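PDB 2W57: ferric uptake regulation protein from Vibrio cholerae, which probably represses iron-uptake genes by binding DNA as a metal-loaded dimer when iron is plentiful. Local coordinates for residues A[67-72]-A[81-86]; A[87-92]-A[100-105]; A[92-97]-A[128-133]. All blocks are in the same frame, centred on the assembly; numbering follows the deposited sequence.

Interaction 1: A[67-72]-A[81-86]. With ZN (zinc ion), chain D.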
loop_
_atom_site.group_PDB
_atom_site.type_symbol
_atom_site.label_atom_id
_atom_site.label_comp_id
_atom_site.label_asym_id
_atom_site.label_seq_id
_atom_site.Cartn_x
_atom_site.Cartn_y
_atom_site.Cartn_z
ATOM N N ILE A 67 -3.450 16.848 -7.227
ATOM C CA ILE A 67 -3.972 16.497 -8.548
ATOM C C ILE A 67 -4.281 14.995 -8.630
ATOM O O ILE A 67 -5.307 14.589 -9.212
ATOM C CB ILE A 67 -2.994 16.922 -9.675
ATOM C CG1 ILE A 67 -3.052 18.430 -9.895
ATOM C CG2 ILE A 67 -3.330 16.236 -10.981
ATOM C CD1 ILE A 67 -2.106 18.917 -10.972
ATOM N N VAL A 68 -3.398 14.178 -8.045
ATOM C CA VAL A 68 -3.585 12.727 -8.028
ATOM C C VAL A 68 -3.544 12.155 -6.606
ATOM O O VAL A 68 -3.083 12.817 -5.670
ATOM C CB VAL A 68 -2.551 11.971 -8.922
ATOM C CG1 VAL A 68 -2.586 12.454 -10.365
ATOM C CG2 VAL A 68 -1.120 12.063 -8.350
ATOM N N THR A 69 -4.035 10.927 -6.463
ATOM C CA THR A 69 -3.917 10.155 -5.233
ATOM C C THR A 69 -3.083 8.925 -5.546
ATOM O O THR A 69 -3.337 8.244 -6.550
ATOM C CB THR A 69 -5.297 9.673 -4.740
ATOM O OG1 THR A 69 -6.150 10.803 -4.493
ATOM C CG2 THR A 69 -5.161 8.855 -3.453
ATOM N N ARG A 70 -2.092 8.642 -4.697
ATOM C CA ARG A 70 -1.296 7.423 -4.829
ATOM C C ARG A 70 -1.851 6.299 -3.969
ATOM O O ARG A 70 -2.079 6.482 -2.777
ATOM C CB ARG A 70 0.184 7.647 -4.480
ATOM C CG ARG A 70 1.085 6.559 -5.082
ATOM C CD ARG A 70 2.394 6.300 -4.327
ATOM N NE ARG A 70 3.446 7.262 -4.654
ATOM C CZ ARG A 70 4.613 6.974 -5.241
ATOM N NH1 ARG A 70 4.941 5.728 -5.603
ATOM N NH2 ARG A 70 5.472 7.961 -5.460
ATOM N N HIS A 71 -2.046 5.138 -4.588
ATOM C CA HIS A 71 -2.375 3.912 -3.864
ATOM C C HIS A 71 -1.240 2.907 -3.966
ATOM O O HIS A 71 -0.720 2.670 -5.058
ATOM C CB HIS A 71 -3.636 3.268 -4.440
ATOM C CG HIS A 71 -4.860 4.118 -4.331
ATOM N ND1 HIS A 71 -5.602 4.209 -3.171
ATOM C CD2 HIS A 71 -5.479 4.910 -5.238
ATOM C CE1 HIS A 71 -6.620 5.028 -3.366
ATOM N NE2 HIS A 71 -6.570 5.463 -4.615
ATOM N N HIS A 72 -0.869 2.298 -2.840
ATOM C CA HIS A 72 0.152 1.245 -2.840
ATOM C C HIS A 72 -0.497 -0.133 -2.835
ATOM O O HIS A 72 -1.070 -0.545 -1.828
ATOM C CB HIS A 72 1.049 1.383 -1.628
ATOM C CG HIS A 72 1.813 2.665 -1.584
ATOM N ND1 HIS A 72 3.116 2.770 -2.031
ATOM C CD2 HIS A 72 1.470 3.893 -1.126
ATOM C CE1 HIS A 72 3.536 4.011 -1.856
ATOM N NE2 HIS A 72 2.556 4.713 -1.313
ATOM N N GLU A 81 -4.489 7.874 -9.675
ATOM C CA GLU A 81 -5.775 8.245 -10.237
ATOM C C GLU A 81 -5.939 9.720 -9.924
ATOM O O GLU A 81 -5.263 10.231 -9.031
ATOM C CB GLU A 81 -6.923 7.425 -9.620
ATOM C CG GLU A 81 -6.968 7.408 -8.086
ATOM C CD GLU A 81 -8.248 6.790 -7.528
ATOM O OE1 GLU A 81 -9.344 7.149 -8.025
ATOM O OE2 GLU A 81 -8.177 5.955 -6.589
ATOM N N LEU A 82 -6.810 10.399 -10.671
ATOM C CA LEU A 82 -7.126 11.794 -10.404
ATOM C C LEU A 82 -7.981 11.838 -9.159
ATOM O O LEU A 82 -8.786 10.936 -8.937
ATOM C CB LEU A 82 -7.879 12.410 -11.582
ATOM C CG LEU A 82 -7.067 12.651 -12.864
ATOM C CD1 LEU A 82 -7.975 12.722 -14.091
ATOM C CD2 LEU A 82 -6.187 13.913 -12.763
ATOM N N SER A 83 -7.797 12.872 -8.340
ATOM C CA SER A 83 -8.556 13.031 -7.097
ATOM C C SER A 83 -10.053 13.222 -7.334
ATOM O O SER A 83 -10.464 13.699 -8.389
ATOM C CB SER A 83 -8.021 14.220 -6.296
ATOM O OG SER A 83 -6.662 14.030 -5.965
ATOM N N THR A 84 -10.853 12.811 -6.352
ATOM C CA THR A 84 -12.279 13.152 -6.250
ATOM C C THR A 84 -12.683 13.123 -4.777
ATOM O O THR A 84 -12.078 12.410 -3.984
ATOM C CB THR A 84 -13.207 12.176 -7.045
ATOM O OG1 THR A 84 -12.823 10.821 -6.782
ATOM C CG2 THR A 84 -13.152 12.439 -8.562
ATOM N N GLN A 85 -13.703 13.900 -4.414
ATOM C CA GLN A 85 -14.331 13.818 -3.087
ATOM C C GLN A 85 -15.106 12.499 -2.928
ATOM O O GLN A 85 -15.215 11.965 -1.816
ATOM C CB GLN A 85 -15.280 14.994 -2.860
ATOM C CG GLN A 85 -14.701 16.393 -3.169
ATOM C CD GLN A 85 -15.781 17.496 -3.192
ATOM O OE1 GLN A 85 -16.864 17.348 -2.604
ATOM N NE2 GLN A 85 -15.482 18.607 -3.873
ATOM N N HIS A 86 -15.628 11.976 -4.041
ATOM C CA HIS A 86 -16.362 10.702 -4.066
ATOM C C HIS A 86 -15.490 9.505 -3.673
ATOM O O HIS A 86 -14.659 9.014 -4.453
ATOM C CB HIS A 86 -17.018 10.461 -5.430
ATOM C CG HIS A 86 -17.674 11.680 -6.013
ATOM N ND1 HIS A 86 -18.657 12.390 -5.350
ATOM C CD2 HIS A 86 -17.492 12.309 -7.200
ATOM C CE1 HIS A 86 -19.044 13.408 -6.100
ATOM N NE2 HIS A 86 -18.357 13.380 -7.228
HETATM ZN ZN ZN D . -9.660 4.633 -7.163
#

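Interaction 2: A[87-92]-A[100-105]. With ZN (zinc ion), chain D; ZN (zinc ion), chain C.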
loop_
_atom_site.group_PDB
_atom_site.type_symbol
_atom_site.label_atom_id
_atom_site.label_comp_id
_atom_site.label_asym_id
_atom_site.label_seq_id
_atom_site.Cartn_x
_atom_site.Cartn_y
_atom_site.Cartn_z
ATOM N N HIS A 87 -15.709 9.055 -2.442
ATOM C CA HIS A 87 -15.004 7.939 -1.841
ATOM C C HIS A 87 -15.295 6.622 -2.551
ATOM O O HIS A 87 -16.451 6.304 -2.833
ATOM C CB HIS A 87 -15.412 7.818 -0.369
ATOM C CG HIS A 87 -14.864 6.603 0.312
ATOM N ND1 HIS A 87 -13.609 6.577 0.884
ATOM C CD2 HIS A 87 -15.398 5.374 0.510
ATOM C CE1 HIS A 87 -13.392 5.381 1.403
ATOM N NE2 HIS A 87 -14.461 4.632 1.189
ATOM N N HIS A 88 -14.239 5.859 -2.832
ATOM C CA HIS A 88 -14.396 4.459 -3.226
ATOM C C HIS A 88 -13.284 3.544 -2.658
ATOM O O HIS A 88 -12.270 4.008 -2.119
ATOM C CB HIS A 88 -14.560 4.316 -4.750
ATOM C CG HIS A 88 -13.406 4.850 -5.542
ATOM N ND1 HIS A 88 -13.188 6.198 -5.731
ATOM C CD2 HIS A 88 -12.415 4.214 -6.209
ATOM C CE1 HIS A 88 -12.108 6.370 -6.473
ATOM N NE2 HIS A 88 -11.623 5.181 -6.779
ATOM N N ASP A 89 -13.519 2.242 -2.751
ATOM C CA ASP A 89 -12.528 1.239 -2.409
ATOM C C ASP A 89 -12.245 0.438 -3.659
ATOM O O ASP A 89 -12.836 0.712 -4.704
ATOM C CB ASP A 89 -13.037 0.368 -1.272
ATOM C CG ASP A 89 -13.280 1.168 -0.032
ATOM O OD1 ASP A 89 -12.341 1.880 0.390
ATOM O OD2 ASP A 89 -14.405 1.119 0.504
ATOM N N HIS A 90 -11.339 -0.530 -3.575
ATOM C CA HIS A 90 -10.819 -1.130 -4.794
ATOM C C HIS A 90 -10.804 -2.631 -4.770
ATOM O O HIS A 90 -10.410 -3.256 -3.796
ATOM C CB HIS A 90 -9.421 -0.591 -5.121
ATOM C CG HIS A 90 -9.321 0.904 -5.073
ATOM N ND1 HIS A 90 -9.193 1.603 -3.889
ATOM C CD2 HIS A 90 -9.331 1.832 -6.059
ATOM C CE1 HIS A 90 -9.133 2.898 -4.150
ATOM N NE2 HIS A 90 -9.209 3.064 -5.459
ATOM N N LEU A 91 -11.256 -3.195 -5.871
ATOM C CA LEU A 91 -11.184 -4.613 -6.105
ATOM C C LEU A 91 -10.217 -4.755 -7.267
ATOM O O LEU A 91 -10.367 -4.097 -8.288
ATOM C CB LEU A 91 -12.582 -5.139 -6.436
ATOM C CG LEU A 91 -12.851 -6.569 -6.896
ATOM C CD1 LEU A 91 -12.610 -7.563 -5.784
ATOM C CD2 LEU A 91 -14.290 -6.657 -7.399
ATOM N N VAL A 92 -9.200 -5.582 -7.103
ATOM C CA VAL A 92 -8.117 -5.627 -8.064
ATOM C C VAL A 92 -7.973 -7.038 -8.615
ATOM O O VAL A 92 -7.897 -8.004 -7.841
ATOM C CB VAL A 92 -6.810 -5.168 -7.396
ATOM C CG1 VAL A 92 -5.650 -5.161 -8.371
ATOM C CG2 VAL A 92 -7.004 -3.796 -6.776
ATOM N N ILE A 100 -11.704 -2.501 -10.178
ATOM C CA ILE A 100 -13.096 -2.127 -9.960
ATOM C C ILE A 100 -13.242 -1.265 -8.694
ATOM O O ILE A 100 -12.702 -1.597 -7.633
ATOM C CB ILE A 100 -14.035 -3.361 -9.916
ATOM C CG1 ILE A 100 -14.074 -4.076 -11.268
ATOM C CG2 ILE A 100 -15.454 -2.947 -9.532
ATOM C CD1 ILE A 100 -13.167 -5.287 -11.369
ATOM N N GLU A 101 -13.959 -0.153 -8.827
ATOM C CA GLU A 101 -14.290 0.704 -7.698
ATOM C C GLU A 101 -15.600 0.230 -7.104
ATOM O O GLU A 101 -16.506 -0.153 -7.842
ATOM C CB GLU A 101 -14.475 2.151 -8.149
ATOM C CG GLU A 101 -13.363 2.702 -9.004
ATOM C CD GLU A 101 -13.576 4.158 -9.334
ATOM O OE1 GLU A 101 -14.730 4.617 -9.257
ATOM O OE2 GLU A 101 -12.594 4.850 -9.676
ATOM N N PHE A 102 -15.708 0.256 -5.781
ATOM C CA PHE A 102 -16.977 -0.017 -5.112
ATOM C C PHE A 102 -17.094 0.806 -3.840
ATOM O O PHE A 102 -16.098 1.314 -3.325
ATOM C CB PHE A 102 -17.147 -1.518 -4.818
ATOM C CG PHE A 102 -16.220 -2.045 -3.747
ATOM C CD1 PHE A 102 -14.930 -2.472 -4.067
ATOM C CD2 PHE A 102 -16.640 -2.125 -2.422
ATOM C CE1 PHE A 102 -14.071 -2.962 -3.083
ATOM C CE2 PHE A 102 -15.788 -2.613 -1.433
ATOM C CZ PHE A 102 -14.497 -3.031 -1.769
ATOM N N SER A 103 -18.321 0.940 -3.352
ATOM C CA SER A 103 -18.586 1.613 -2.090
ATOM C C SER A 103 -19.793 0.973 -1.405
ATOM O O SER A 103 -20.929 1.369 -1.630
ATOM C CB SER A 103 -18.805 3.114 -2.312
ATOM O OG SER A 103 -18.920 3.796 -1.072
ATOM N N ASP A 104 -19.525 -0.022 -0.569
ATOM C CA ASP A 104 -20.552 -0.783 0.109
ATOM C C ASP A 104 -20.963 -0.094 1.407
ATOM O O ASP A 104 -20.107 0.258 2.220
ATOM C CB ASP A 104 -20.018 -2.177 0.408
ATOM C CG ASP A 104 -21.098 -3.131 0.870
ATOM O OD1 ASP A 104 -22.001 -3.452 0.055
ATOM O OD2 ASP A 104 -21.035 -3.570 2.043
ATOM N N ASP A 105 -22.272 0.086 1.598
ATOM C CA ASP A 105 -22.834 0.723 2.802
ATOM C C ASP A 105 -22.609 -0.085 4.077
ATOM O O ASP A 105 -22.346 0.479 5.145
ATOM C CB ASP A 105 -24.341 0.937 2.632
ATOM C CG ASP A 105 -24.675 1.705 1.381
ATOM O OD1 ASP A 105 -24.139 2.825 1.217
ATOM O OD2 ASP A 105 -25.472 1.188 0.563
HETATM ZN ZN ZN D . -9.660 4.633 -7.163
HETATM ZN ZN ZN C . -14.545 2.476 1.897
HETATM O O HOH W 1 -16.731 -0.114 1.119
#

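Interaction 3: A[92-97]-A[128-133]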
loop_
_atom_site.group_PDB
_atom_site.type_symbol
_atom_site.label_atom_id
_atom_site.label_comp_id
_atom_site.label_asym_id
_atom_site.label_seq_id
_atom_site.Cartn_x
_atom_site.Cartn_y
_atom_site.Cartn_z
ATOM N N VAL A 92 -9.200 -5.582 -7.103
ATOM C CA VAL A 92 -8.117 -5.627 -8.064
ATOM C C VAL A 92 -7.973 -7.038 -8.615
ATOM O O VAL A 92 -7.897 -8.004 -7.841
ATOM C CB VAL A 92 -6.810 -5.168 -7.396
ATOM C CG1 VAL A 92 -5.650 -5.161 -8.371
ATOM C CG2 VAL A 92 -7.004 -3.796 -6.776
ATOM N N CYS A 93 -7.967 -7.159 -9.948
ATOM C CA CYS A 93 -7.692 -8.438 -10.615
ATOM C C CYS A 93 -6.195 -8.610 -10.676
ATOM O O CYS A 93 -5.471 -7.709 -11.112
ATOM C CB CYS A 93 -8.242 -8.506 -12.042
ATOM S SG CYS A 93 -10.026 -8.300 -12.235
ATOM N N LEU A 94 -5.744 -9.788 -10.255
ATOM C CA LEU A 94 -4.323 -10.105 -10.196
ATOM C C LEU A 94 -3.738 -10.567 -11.545
ATOM O O LEU A 94 -2.561 -10.955 -11.625
ATOM C CB LEU A 94 -4.070 -11.145 -9.090
ATOM C CG LEU A 94 -4.179 -10.652 -7.638
ATOM C CD1 LEU A 94 -3.801 -11.764 -6.648
ATOM C CD2 LEU A 94 -3.337 -9.381 -7.392
ATOM N N ASP A 95 -4.542 -10.492 -12.603
ATOM C CA ASP A 95 -4.161 -11.081 -13.888
ATOM C C ASP A 95 -4.554 -10.250 -15.107
ATOM O O ASP A 95 -3.978 -10.427 -16.184
ATOM C CB ASP A 95 -4.691 -12.523 -14.015
ATOM C CG ASP A 95 -6.139 -12.677 -13.533
ATOM O OD1 ASP A 95 -6.619 -11.840 -12.728
ATOM O OD2 ASP A 95 -6.802 -13.658 -13.950
ATOM N N CYS A 96 -5.515 -9.344 -14.937
ATOM C CA CYS A 96 -6.035 -8.562 -16.058
ATOM C C CYS A 96 -5.649 -7.098 -15.989
ATOM O O CYS A 96 -5.951 -6.339 -16.907
ATOM C CB CYS A 96 -7.549 -8.692 -16.129
ATOM S SG CYS A 96 -8.064 -10.411 -16.035
ATOM N N GLY A 97 -4.972 -6.707 -14.911
ATOM C CA GLY A 97 -4.668 -5.296 -14.651
ATOM C C GLY A 97 -5.932 -4.443 -14.621
ATOM O O GLY A 97 -5.955 -3.316 -15.142
ATOM N N TYR A 128 -8.537 -2.865 0.042
ATOM C CA TYR A 128 -8.120 -3.437 -1.236
ATOM C C TYR A 128 -8.449 -4.916 -1.271
ATOM O O TYR A 128 -7.978 -5.683 -0.435
ATOM C CB TYR A 128 -6.613 -3.239 -1.469
ATOM C CG TYR A 128 -6.201 -1.795 -1.521
ATOM C CD1 TYR A 128 -6.424 -1.029 -2.658
ATOM C CD2 TYR A 128 -5.617 -1.181 -0.420
ATOM C CE1 TYR A 128 -6.071 0.320 -2.695
ATOM C CE2 TYR A 128 -5.259 0.162 -0.446
ATOM C CZ TYR A 128 -5.488 0.905 -1.582
ATOM O OH TYR A 128 -5.130 2.238 -1.613
ATOM N N LEU A 129 -9.269 -5.314 -2.233
ATOM C CA LEU A 129 -9.583 -6.718 -2.420
ATOM C C LEU A 129 -8.824 -7.202 -3.642
ATOM O O LEU A 129 -8.872 -6.561 -4.694
ATOM C CB LEU A 129 -11.094 -6.909 -2.603
ATOM C CG LEU A 129 -12.003 -6.274 -1.546
ATOM C CD1 LEU A 129 -13.481 -6.493 -1.865
ATOM C CD2 LEU A 129 -11.677 -6.785 -0.148
ATOM N N TYR A 130 -8.105 -8.307 -3.518
ATOM C CA TYR A 130 -7.373 -8.837 -4.667
ATOM C C TYR A 130 -7.909 -10.213 -5.061
ATOM O O TYR A 130 -8.195 -11.033 -4.194
ATOM C CB TYR A 130 -5.872 -8.907 -4.380
ATOM C CG TYR A 130 -5.244 -7.621 -3.866
ATOM C CD1 TYR A 130 -4.699 -6.692 -4.750
ATOM C CD2 TYR A 130 -5.164 -7.348 -2.496
ATOM C CE1 TYR A 130 -4.101 -5.525 -4.298
ATOM C CE2 TYR A 130 -4.568 -6.179 -2.032
ATOM C CZ TYR A 130 -4.037 -5.272 -2.946
ATOM O OH TYR A 130 -3.447 -4.103 -2.519
ATOM N N GLY A 131 -8.054 -10.457 -6.364
ATOM C CA GLY A 131 -8.480 -11.774 -6.859
ATOM C C GLY A 131 -8.172 -12.078 -8.322
ATOM O O GLY A 131 -7.763 -11.182 -9.074
ATOM N N LYS A 132 -8.370 -13.342 -8.724
ATOM C CA LYS A 132 -8.186 -13.780 -10.126
ATOM C C LYS A 132 -9.423 -13.476 -10.975
ATOM O O LYS A 132 -10.548 -13.819 -10.595
ATOM C CB LYS A 132 -7.872 -15.291 -10.225
ATOM C CG LYS A 132 -6.599 -15.777 -9.508
ATOM C CD LYS A 132 -5.324 -15.456 -10.296
ATOM C CE LYS A 132 -4.086 -15.421 -9.385
ATOM N NZ LYS A 132 -2.907 -14.772 -10.047
ATOM N N CYS A 133 -9.208 -12.831 -12.119
ATOM C CA CYS A 133 -10.273 -12.599 -13.096
ATOM C C CYS A 133 -9.960 -13.350 -14.385
ATOM O O CYS A 133 -10.871 -13.764 -15.105
ATOM C CB CYS A 133 -10.429 -11.103 -13.385
ATOM S SG CYS A 133 -10.853 -10.142 -11.926
#

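Interaction 1: A[67-72]-A[81-86]
The beta hairpin of strands 68-72 and 78-82, the wing of a winged-helix DNA-binding domain, meets a zinc site here. Two antiparallel bridges set the register: Val-68 with Leu-82, non-hydrogen-bonded, their side chains diverging, and Thr-69 with Glu-81, hydrogen-bonded. Thr-69 N reaches Glu-81 O at 2.9 Å, nearly along the C=O axis; the return bond is weak. Two residues from that pair on each segment, Ser-83 N donates to Ile-67 O at 3.1 Å, and Ser-83 OG is hydrogen-bonded to Gly-66 O. The side chains of Ile-67 and Leu-82 lie side by side, Ile-67 CG2 4.1 Å from Leu-82 CD2. Glu-81 CG takes the crowded position between backbone N and carbonyl carbon (chi1 52°), and the chain then extends to the metal. Glu-81 OE2 binds zinc at 2.1 Å, and His-33, His-88 and His-90 complete the site. His-71 NE2 donates to the anti lone pair of Glu-81 OE2 at 2.6 Å, a bent bond (130°) with the oxygen 25° out of the ring plane; His-71 ND1, hydrogen-bonded to Tyr-128 OH, helps fix the ring's rotation. One oxygen thus serves metal and histidine together, and second-shell His-71 probably helps to position the ligand and offset its charge.

Interaction 2: A[87-92]-A[100-105]
Strands 89-93 and 99-102 form an antiparallel beta hairpin in the dimerisation domain of the Fur fold, and residues 87-90 feed two zinc sites. Four backbone hydrogen bonds set the register. Asp-89 and Phe-102 form one hydrogen-bonded pair, with Asp-89 N to Phe-102 O at 2.8 Å, and Leu-91 and Ile-100 form another; His-90 and Glu-101 are the non-hydrogen-bonded pair between them.

Metal ligands come from all four residues 87-90. His-88 NE2 and His-90 NE2 hold the zinc shared with His-33 and Glu-81, at 2.1 Å for His-88 NE2. His-87 NE2 and Asp-89 OD2 hold the other zinc, with Glu-108 and His-125, and Asp-89 OD2 lies 1.9 Å from that metal. The side chain of Asp-89 projects from the opposite sheet face to that of His-90, so these adjacent residues supply different sites.

Two contacts are made over ring faces. His-88 CG takes the crowded position (chi1 60°), and the Glu-101 carboxylate stacks over one face of the His-88 ring, planes 28° apart, with Glu-101 CD offset toward the rim; His-88 NE2 is bound to zinc and has no hydrogen to share with Glu-101 OE2. Asp-89 CB makes a CH-pi contact over one face of Phe-102, 4.0 Å from the ring centroid.

Apolar contact occupies the Asp-89 face: Leu-91 and Ile-100 run side by side, and Leu-91 CB approaches Phe-102 CE1. Ile-114 of the second subunit packs on Phe-102. At the strand end, a water donates to Asp-89 OD2 at 2.7 Å and accepts from Asp-104 N at 3.3 Å.

Interaction 3: A[92-97]-A[128-133]
A parallel strand pairing closed by a disulfide joins the end of strand 89-93 to the C-terminal end of strand 121-132, in the mixed sheet of the dimerisation domain. Three backbone bonds carry the ladder: Val-92 N to Leu-129 O, Gly-131 N to Val-92 O at 2.9 Å, and Leu-94 N to Gly-131 O. The first two lie nearly along their C=O axes; in the third the donor sits above the carbonyl plane. Val-92 lies alongside Tyr-130, with Val-92 CB 3.7 Å from Tyr-130 CD1. Leu-94 crosses Tyr-130 at about a right angle, Leu-94 CD2 lying 4.0 Å from Tyr-130 CB. From within the ladder Cys-93 SG reaches Cys-133 SG, just past it, at 2.0 Å with chi3 of -72°; Cys-93 is buried, Cys-133 exposed. Asp-95 accepts Cys-133 N through the syn lone pair of Asp-95 OD1 at 2.8 Å, almost straight at 178°, while Cys-96 SG rests against Cys-133 CB. Residues 128-132 also pair antiparallel with a strand of the second subunit, continuing the sheet across the interface. The covalent bond and the carboxylate thus hold Cys-133, at the end of strand 121-132, by its sulfur and its backbone N.

Interaction 1 belongs to the DNA-binding domain, near the centre of the chain; interactions 2 and 3 lie farther out and share the mixed sheet and Val-92. All three are partly buried, but interaction 1 has no exposed touching residue, whereas half of those in interaction 3 are exposed. Strand 89-93 is the middle strand, antiparallel to its neighbour in interaction 2 and parallel in interaction 3. Zinc connects interactions 1 and 2, with ligands from both hairpins bridging the two domains. His-71 ND1 and Tyr-128 OH probably hydrogen-bond, joining interactions 1 and 3. Their chemistry differs: one carboxylate ligand with its histidine, ligands for two metals, and a disulfide between a buried and an exposed cysteine at the end of the modelled chain.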